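Local coordinates for bifunctional GH43-CE protein (PDB 6MLY) that probably hydrolyses xylan-derived chains as a family 43 beta-xylosidase-type glycosidase and also carries a carbohydrate esterase domain, at residues Gly94-Tyr108 / Thr111-Lys125. Sequence-based numbering, arbitrary orientation.
Sequences GSWASCLRYHEGVYY and TFAQTTGKTYFYTTK
Three consecutive strands of a four-stranded antiparallel sheet, one blade of the five-bladed beta-propeller typical of family 43 glycosidases, meet here as two successive hairpins, 99-103 with 106-113 and 106-113 with 118-124. The shared middle strand pairs with the third near its start, where Y107 N donates to T124 O (2.9 Å) and T124 N returns a longer bond to Y107 O (3.3 Å). Next along lies the non-hydrogen-bonded pair Y108 and T123, in which T123 CG2 packs obliquely against Y108 CD2 at 3.4 Å. The first hairpin closes through a type I' turn from H103 to V106; at its last residue, V106 CG2 lies against K125 CG.

At the other end the lead-in 94-98 runs beside residues 111-115. W96 N points almost straight at F112 O (3.1 Å, N-H...O angle 172°), while G94 N is bonded to T115 OG1, a hydroxyl also linked to T90. Side chains also meet here. With CG placed between its backbone N and carbonyl carbon (chi1 64°), the F112 ring comes under the W96 methylene: CB sits over the phenyl face, 3.9 Å from its centroid, in a CH-pi contact. The two aromatic systems themselves meet obliquely. Q114, in the turn after the middle strand and extended beyond CG, brings NE2 over one indole face, 3.2 Å from W96 CZ3, with the amide steeply inclined to the ring; the indole NE1 bonds to G92 O.

The F112 side chain lies about 4 Å from that of D143, predicted to tune the catalytic acid and orient the substrate. The second hairpin is thus joined by backbone bonds and a methyl-ring contact, whereas the lead-in, held by W96 N to F112 O together with side-chain contacts of W96, sits next to the predicted active site.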
loop_
_atom_site.group_PDB
_atom_site.type_symbol
_atom_site.label_atom_id
_atom_site.label_comp_id
_atom_site.label_asym_id
_atom_site.label_seq_id
_atom_site.Cartn_x
_atom_site.Cartn_y
_atom_site.Cartn_z
ATOM N N GLY A 94 -22.940 1.253 9.735
ATOM C CA GLY A 94 -22.967 2.530 10.453
ATOM C C GLY A 94 -23.757 3.594 9.705
ATOM O O GLY A 94 -24.646 3.276 8.897
ATOM N N SER A 95 -23.413 4.861 9.967
ATOM C CA SER A 95 -24.099 6.002 9.385
ATOM C C SER A 95 -23.779 6.106 7.889
ATOM O O SER A 95 -22.638 6.292 7.511
ATOM C CB SER A 95 -23.764 7.280 10.109
ATOM O OG SER A 95 -22.405 7.635 9.941
ATOM N N TRP A 96 -24.829 6.026 7.066
ATOM C CA TRP A 96 -24.743 5.997 5.604
ATOM C C TRP A 96 -25.109 7.375 5.017
ATOM O O TRP A 96 -24.975 8.403 5.703
ATOM C CB TRP A 96 -25.616 4.840 5.084
ATOM C CG TRP A 96 -24.847 3.564 4.917
ATOM C CD1 TRP A 96 -23.678 3.240 5.536
ATOM C CD2 TRP A 96 -25.179 2.442 4.078
ATOM N NE1 TRP A 96 -23.254 2.009 5.128
ATOM C CE2 TRP A 96 -24.153 1.489 4.241
ATOM C CE3 TRP A 96 -26.234 2.145 3.206
ATOM C CZ2 TRP A 96 -24.151 0.265 3.573
ATOM C CZ3 TRP A 96 -26.230 0.938 2.542
ATOM C CH2 TRP A 96 -25.203 0.011 2.725
ATOM N N ALA A 97 -25.505 7.395 3.733
ATOM C CA ALA A 97 -25.824 8.615 2.983
ATOM C C ALA A 97 -26.719 9.535 3.818
ATOM O O ALA A 97 -27.731 9.106 4.366
ATOM C CB ALA A 97 -26.487 8.264 1.675
ATOM N N SER A 98 -26.311 10.805 3.897
ATOM C CA SER A 98 -26.970 11.819 4.679
ATOM C C SER A 98 -27.626 12.821 3.729
ATOM O O SER A 98 -27.357 12.820 2.530
ATOM C CB SER A 98 -26.002 12.500 5.624
ATOM O OG SER A 98 -24.970 13.173 4.918
ATOM N N CYS A 99 -28.489 13.664 4.303
ATOM C CA CYS A 99 -29.214 14.702 3.598
ATOM C C CYS A 99 -28.971 16.026 4.330
ATOM O O CYS A 99 -29.265 16.123 5.522
ATOM C CB CYS A 99 -30.698 14.357 3.553
ATOM S SG CYS A 99 -31.661 15.394 2.424
ATOM N N LEU A 100 -28.403 17.014 3.625
ATOM C CA LEU A 100 -28.075 18.323 4.212
ATOM C C LEU A 100 -28.920 19.418 3.545
ATOM O O LEU A 100 -28.874 19.575 2.324
ATOM C CB LEU A 100 -26.577 18.593 4.032
ATOM C CG LEU A 100 -26.095 19.977 4.467
ATOM C CD1 LEU A 100 -26.348 20.210 5.949
ATOM C CD2 LEU A 100 -24.622 20.167 4.138
ATOM N N ARG A 101 -29.658 20.177 4.369
ATOM C CA ARG A 101 -30.551 21.266 3.909
ATOM C C ARG A 101 -30.375 22.504 4.793
ATOM O O ARG A 101 -29.875 22.407 5.918
ATOM C CB ARG A 101 -32.027 20.864 3.973
ATOM C CG ARG A 101 -32.392 19.653 3.131
ATOM C CD ARG A 101 -32.176 19.890 1.647
ATOM N NE ARG A 101 -32.820 18.824 0.867
ATOM C CZ ARG A 101 -32.571 18.559 -0.480
ATOM N NH1 ARG A 101 -31.682 19.251 -1.223
ATOM N NH2 ARG A 101 -33.425 17.781 -1.086
ATOM N N TYR A 102 -30.811 23.653 4.261
ATOM C CA TYR A 102 -30.894 24.921 4.983
ATOM C C TYR A 102 -32.213 25.602 4.643
ATOM O O TYR A 102 -32.451 25.919 3.484
ATOM C CB TYR A 102 -29.771 25.872 4.579
ATOM C CG TYR A 102 -29.891 27.277 5.117
ATOM C CD1 TYR A 102 -30.446 28.298 4.359
ATOM C CD2 TYR A 102 -29.409 27.595 6.375
ATOM C CE1 TYR A 102 -30.527 29.595 4.843
ATOM C CE2 TYR A 102 -29.487 28.883 6.877
ATOM C CZ TYR A 102 -30.046 29.886 6.109
ATOM O OH TYR A 102 -30.105 31.149 6.612
ATOM N N HIS A 103 -33.031 25.845 5.670
ATOM C CA HIS A 103 -34.379 26.365 5.503
ATOM C C HIS A 103 -34.677 27.392 6.597
ATOM O O HIS A 103 -34.576 27.075 7.778
ATOM C CB HIS A 103 -35.389 25.213 5.517
ATOM C CG HIS A 103 -36.796 25.668 5.341
ATOM N ND1 HIS A 103 -37.587 26.048 6.410
ATOM C CD2 HIS A 103 -37.543 25.831 4.231
ATOM C CE1 HIS A 103 -38.769 26.401 5.966
ATOM N NE2 HIS A 103 -38.765 26.282 4.634
ATOM N N GLU A 104 -35.026 28.615 6.176
ATOM C CA GLU A 104 -35.491 29.706 7.045
ATOM C C GLU A 104 -34.661 29.769 8.333
ATOM O O GLU A 104 -35.201 29.761 9.446
ATOM C CB GLU A 104 -36.994 29.569 7.300
ATOM C CG GLU A 104 -37.826 30.274 6.242
ATOM C CD GLU A 104 -39.322 30.246 6.476
ATOM O OE1 GLU A 104 -39.893 29.140 6.424
ATOM O OE2 GLU A 104 -39.910 31.337 6.722
ATOM N N GLY A 105 -33.336 29.827 8.150
ATOM C CA GLY A 105 -32.375 30.145 9.206
ATOM C C GLY A 105 -31.830 28.928 9.941
ATOM O O GLY A 105 -30.978 29.083 10.819
ATOM N N VAL A 106 -32.302 27.722 9.605
ATOM C CA VAL A 106 -31.898 26.521 10.340
ATOM C C VAL A 106 -31.331 25.481 9.365
ATOM O O VAL A 106 -31.959 25.168 8.347
ATOM C CB VAL A 106 -33.064 25.948 11.168
ATOM C CG1 VAL A 106 -32.730 24.576 11.743
ATOM C CG2 VAL A 106 -33.477 26.902 12.279
ATOM N N TYR A 107 -30.148 24.955 9.701
ATOM C CA TYR A 107 -29.529 23.851 8.980
ATOM C C TYR A 107 -30.170 22.538 9.437
ATOM O O TYR A 107 -30.358 22.315 10.633
ATOM C CB TYR A 107 -28.012 23.836 9.205
ATOM C CG TYR A 107 -27.285 24.998 8.578
ATOM C CD1 TYR A 107 -26.977 26.130 9.315
ATOM C CD2 TYR A 107 -26.934 24.979 7.238
ATOM C CE1 TYR A 107 -26.326 27.211 8.742
ATOM C CE2 TYR A 107 -26.286 26.052 6.649
ATOM C CZ TYR A 107 -25.980 27.172 7.404
ATOM O OH TYR A 107 -25.344 28.235 6.835
ATOM N N TYR A 108 -30.483 21.677 8.465
ATOM C CA TYR A 108 -31.127 20.392 8.709
ATOM C C TYR A 108 -30.279 19.275 8.098
ATOM O O TYR A 108 -30.032 19.272 6.884
ATOM C CB TYR A 108 -32.543 20.379 8.126
ATOM C CG TYR A 108 -33.512 21.299 8.821
ATOM C CD1 TYR A 108 -33.693 22.604 8.396
ATOM C CD2 TYR A 108 -34.245 20.866 9.914
ATOM C CE1 TYR A 108 -34.584 23.457 9.031
ATOM C CE2 TYR A 108 -35.134 21.706 10.564
ATOM C CZ TYR A 108 -35.310 23.005 10.120
ATOM O OH TYR A 108 -36.184 23.830 10.764
ATOM N N THR A 111 -29.344 11.405 8.670
ATOM C CA THR A 111 -28.788 10.145 8.190
ATOM C C THR A 111 -29.604 8.980 8.763
ATOM O O THR A 111 -30.475 9.171 9.613
ATOM C CB THR A 111 -27.297 10.009 8.530
ATOM O OG1 THR A 111 -26.808 8.838 7.875
ATOM C CG2 THR A 111 -27.019 9.899 10.013
ATOM N N PHE A 112 -29.284 7.776 8.276
ATOM C CA PHE A 112 -29.858 6.504 8.715
ATOM C C PHE A 112 -28.710 5.519 8.962
ATOM O O PHE A 112 -27.564 5.801 8.597
ATOM C CB PHE A 112 -30.817 5.949 7.660
ATOM C CG PHE A 112 -30.151 5.592 6.355
ATOM C CD1 PHE A 112 -29.891 4.271 6.028
ATOM C CD2 PHE A 112 -29.757 6.579 5.464
ATOM C CE1 PHE A 112 -29.260 3.945 4.837
ATOM C CE2 PHE A 112 -29.124 6.251 4.275
ATOM C CZ PHE A 112 -28.880 4.935 3.961
ATOM N N ALA A 113 -29.025 4.364 9.557
ATOM C CA ALA A 113 -28.027 3.325 9.803
ATOM C C ALA A 113 -28.703 1.966 10.023
ATOM O O ALA A 113 -29.588 1.838 10.869
ATOM C CB ALA A 113 -27.173 3.705 10.988
ATOM N N GLN A 114 -28.229 0.961 9.274
ATOM C CA GLN A 114 -28.630 -0.447 9.408
ATOM C C GLN A 114 -28.048 -1.045 10.696
ATOM O O GLN A 114 -28.554 -2.046 11.193
ATOM C CB GLN A 114 -28.174 -1.248 8.187
ATOM C CG GLN A 114 -28.796 -0.759 6.888
ATOM C CD GLN A 114 -28.239 -1.464 5.680
ATOM O OE1 GLN A 114 -28.644 -2.576 5.349
ATOM N NE2 GLN A 114 -27.306 -0.810 5.003
ATOM N N THR A 115 -26.993 -0.416 11.230
ATOM C CA THR A 115 -26.397 -0.784 12.513
ATOM C C THR A 115 -27.445 -0.772 13.640
ATOM O O THR A 115 -27.285 -1.516 14.603
ATOM C CB THR A 115 -25.213 0.133 12.847
ATOM O OG1 THR A 115 -24.232 -0.040 11.822
ATOM C CG2 THR A 115 -24.593 -0.153 14.199
ATOM N N THR A 116 -28.470 0.090 13.542
ATOM C CA THR A 116 -29.604 0.116 14.497
ATOM C C THR A 116 -30.963 0.207 13.781
ATOM O O THR A 116 -31.994 0.361 14.442
ATOM C CB THR A 116 -29.499 1.297 15.472
ATOM O OG1 THR A 116 -29.588 2.499 14.708
ATOM C CG2 THR A 116 -28.218 1.298 16.274
ATOM N N GLY A 117 -30.962 0.103 12.445
ATOM C CA GLY A 117 -32.163 0.199 11.619
ATOM C C GLY A 117 -32.996 1.423 11.962
ATOM O O GLY A 117 -34.226 1.333 12.028
ATOM N N LYS A 118 -32.315 2.557 12.180
ATOM C CA LYS A 118 -32.941 3.820 12.602
ATOM C C LYS A 118 -32.525 4.962 11.663
ATOM O O LYS A 118 -31.441 4.916 11.051
ATOM C CB LYS A 118 -32.536 4.179 14.036
ATOM C CG LYS A 118 -33.361 3.530 15.138
ATOM C CD LYS A 118 -33.316 4.306 16.435
ATOM C CE LYS A 118 -34.173 3.701 17.525
ATOM N NZ LYS A 118 -34.895 4.752 18.283
ATOM N N THR A 119 -33.400 5.981 11.583
ATOM C CA THR A 119 -33.151 7.252 10.889
ATOM C C THR A 119 -33.011 8.369 11.934
ATOM O O THR A 119 -33.839 8.470 12.845
ATOM C CB THR A 119 -34.264 7.546 9.875
ATOM O OG1 THR A 119 -34.296 6.475 8.931
ATOM C CG2 THR A 119 -34.075 8.854 9.136
ATOM N N TYR A 120 -31.963 9.194 11.787
ATOM C CA TYR A 120 -31.617 10.264 12.742
ATOM C C TYR A 120 -31.704 11.636 12.058
ATOM O O TYR A 120 -31.308 11.784 10.908
ATOM C CB TYR A 120 -30.213 10.045 13.310
ATOM C CG TYR A 120 -30.007 8.717 13.994
ATOM C CD1 TYR A 120 -29.676 7.581 13.271
ATOM C CD2 TYR A 120 -30.140 8.591 15.369
ATOM C CE1 TYR A 120 -29.485 6.355 13.891
ATOM C CE2 TYR A 120 -29.952 7.373 16.005
ATOM C CZ TYR A 120 -29.618 6.250 15.267
ATOM O OH TYR A 120 -29.428 5.047 15.889
ATOM N N PHE A 121 -32.221 12.630 12.789
ATOM C CA PHE A 121 -32.334 14.013 12.319
ATOM C C PHE A 121 -31.627 14.945 13.309
ATOM O O PHE A 121 -31.823 14.839 14.523
ATOM C CB PHE A 121 -33.802 14.421 12.145
ATOM C CG PHE A 121 -34.353 14.190 10.761
ATOM C CD1 PHE A 121 -34.169 15.128 9.758
ATOM C CD2 PHE A 121 -35.036 13.024 10.454
ATOM C CE1 PHE A 121 -34.665 14.909 8.483
ATOM C CE2 PHE A 121 -35.531 12.807 9.177
ATOM C CZ PHE A 121 -35.344 13.750 8.194
ATOM N N TYR A 122 -30.832 15.872 12.764
ATOM C CA TYR A 122 -30.038 16.824 13.533
ATOM C C TYR A 122 -30.318 18.243 13.010
ATOM O O TYR A 122 -30.357 18.450 11.795
ATOM C CB TYR A 122 -28.551 16.478 13.405
ATOM C CG TYR A 122 -28.146 15.085 13.824
ATOM C CD1 TYR A 122 -28.223 14.010 12.950
ATOM C CD2 TYR A 122 -27.623 14.848 15.084
ATOM C CE1 TYR A 122 -27.814 12.738 13.327
ATOM C CE2 TYR A 122 -27.205 13.585 15.477
ATOM C CZ TYR A 122 -27.301 12.523 14.597
ATOM O OH TYR A 122 -26.901 11.282 15.003
ATOM N N THR A 123 -30.504 19.210 13.921
ATOM C CA THR A 123 -30.801 20.601 13.541
ATOM C C THR A 123 -29.985 21.585 14.391
ATOM O O THR A 123 -29.785 21.362 15.581
ATOM C CB THR A 123 -32.294 20.919 13.689
ATOM O OG1 THR A 123 -32.605 20.928 15.083
ATOM C CG2 THR A 123 -33.189 19.939 12.961
ATOM N N THR A 124 -29.556 22.688 13.761
ATOM C CA THR A 124 -28.782 23.750 14.422
ATOM C C THR A 124 -28.844 25.054 13.609
ATOM O O THR A 124 -29.093 25.028 12.402
ATOM C CB THR A 124 -27.317 23.339 14.597
ATOM O OG1 THR A 124 -26.683 24.339 15.394
ATOM C CG2 THR A 124 -26.587 23.186 13.282
ATOM N N LYS A 125 -28.576 26.181 14.283
ATOM C CA LYS A 125 -28.516 27.507 13.649
ATOM C C LYS A 125 -27.061 27.880 13.330
ATOM O O LYS A 125 -26.804 28.919 12.738
ATOM C CB LYS A 125 -29.172 28.564 14.546
ATOM C CG LYS A 125 -30.692 28.478 14.629
ATOM C CD LYS A 125 -31.327 29.395 15.666
ATOM C CE LYS A 125 -32.039 30.594 15.074
ATOM N NZ LYS A 125 -32.594 31.470 16.134
#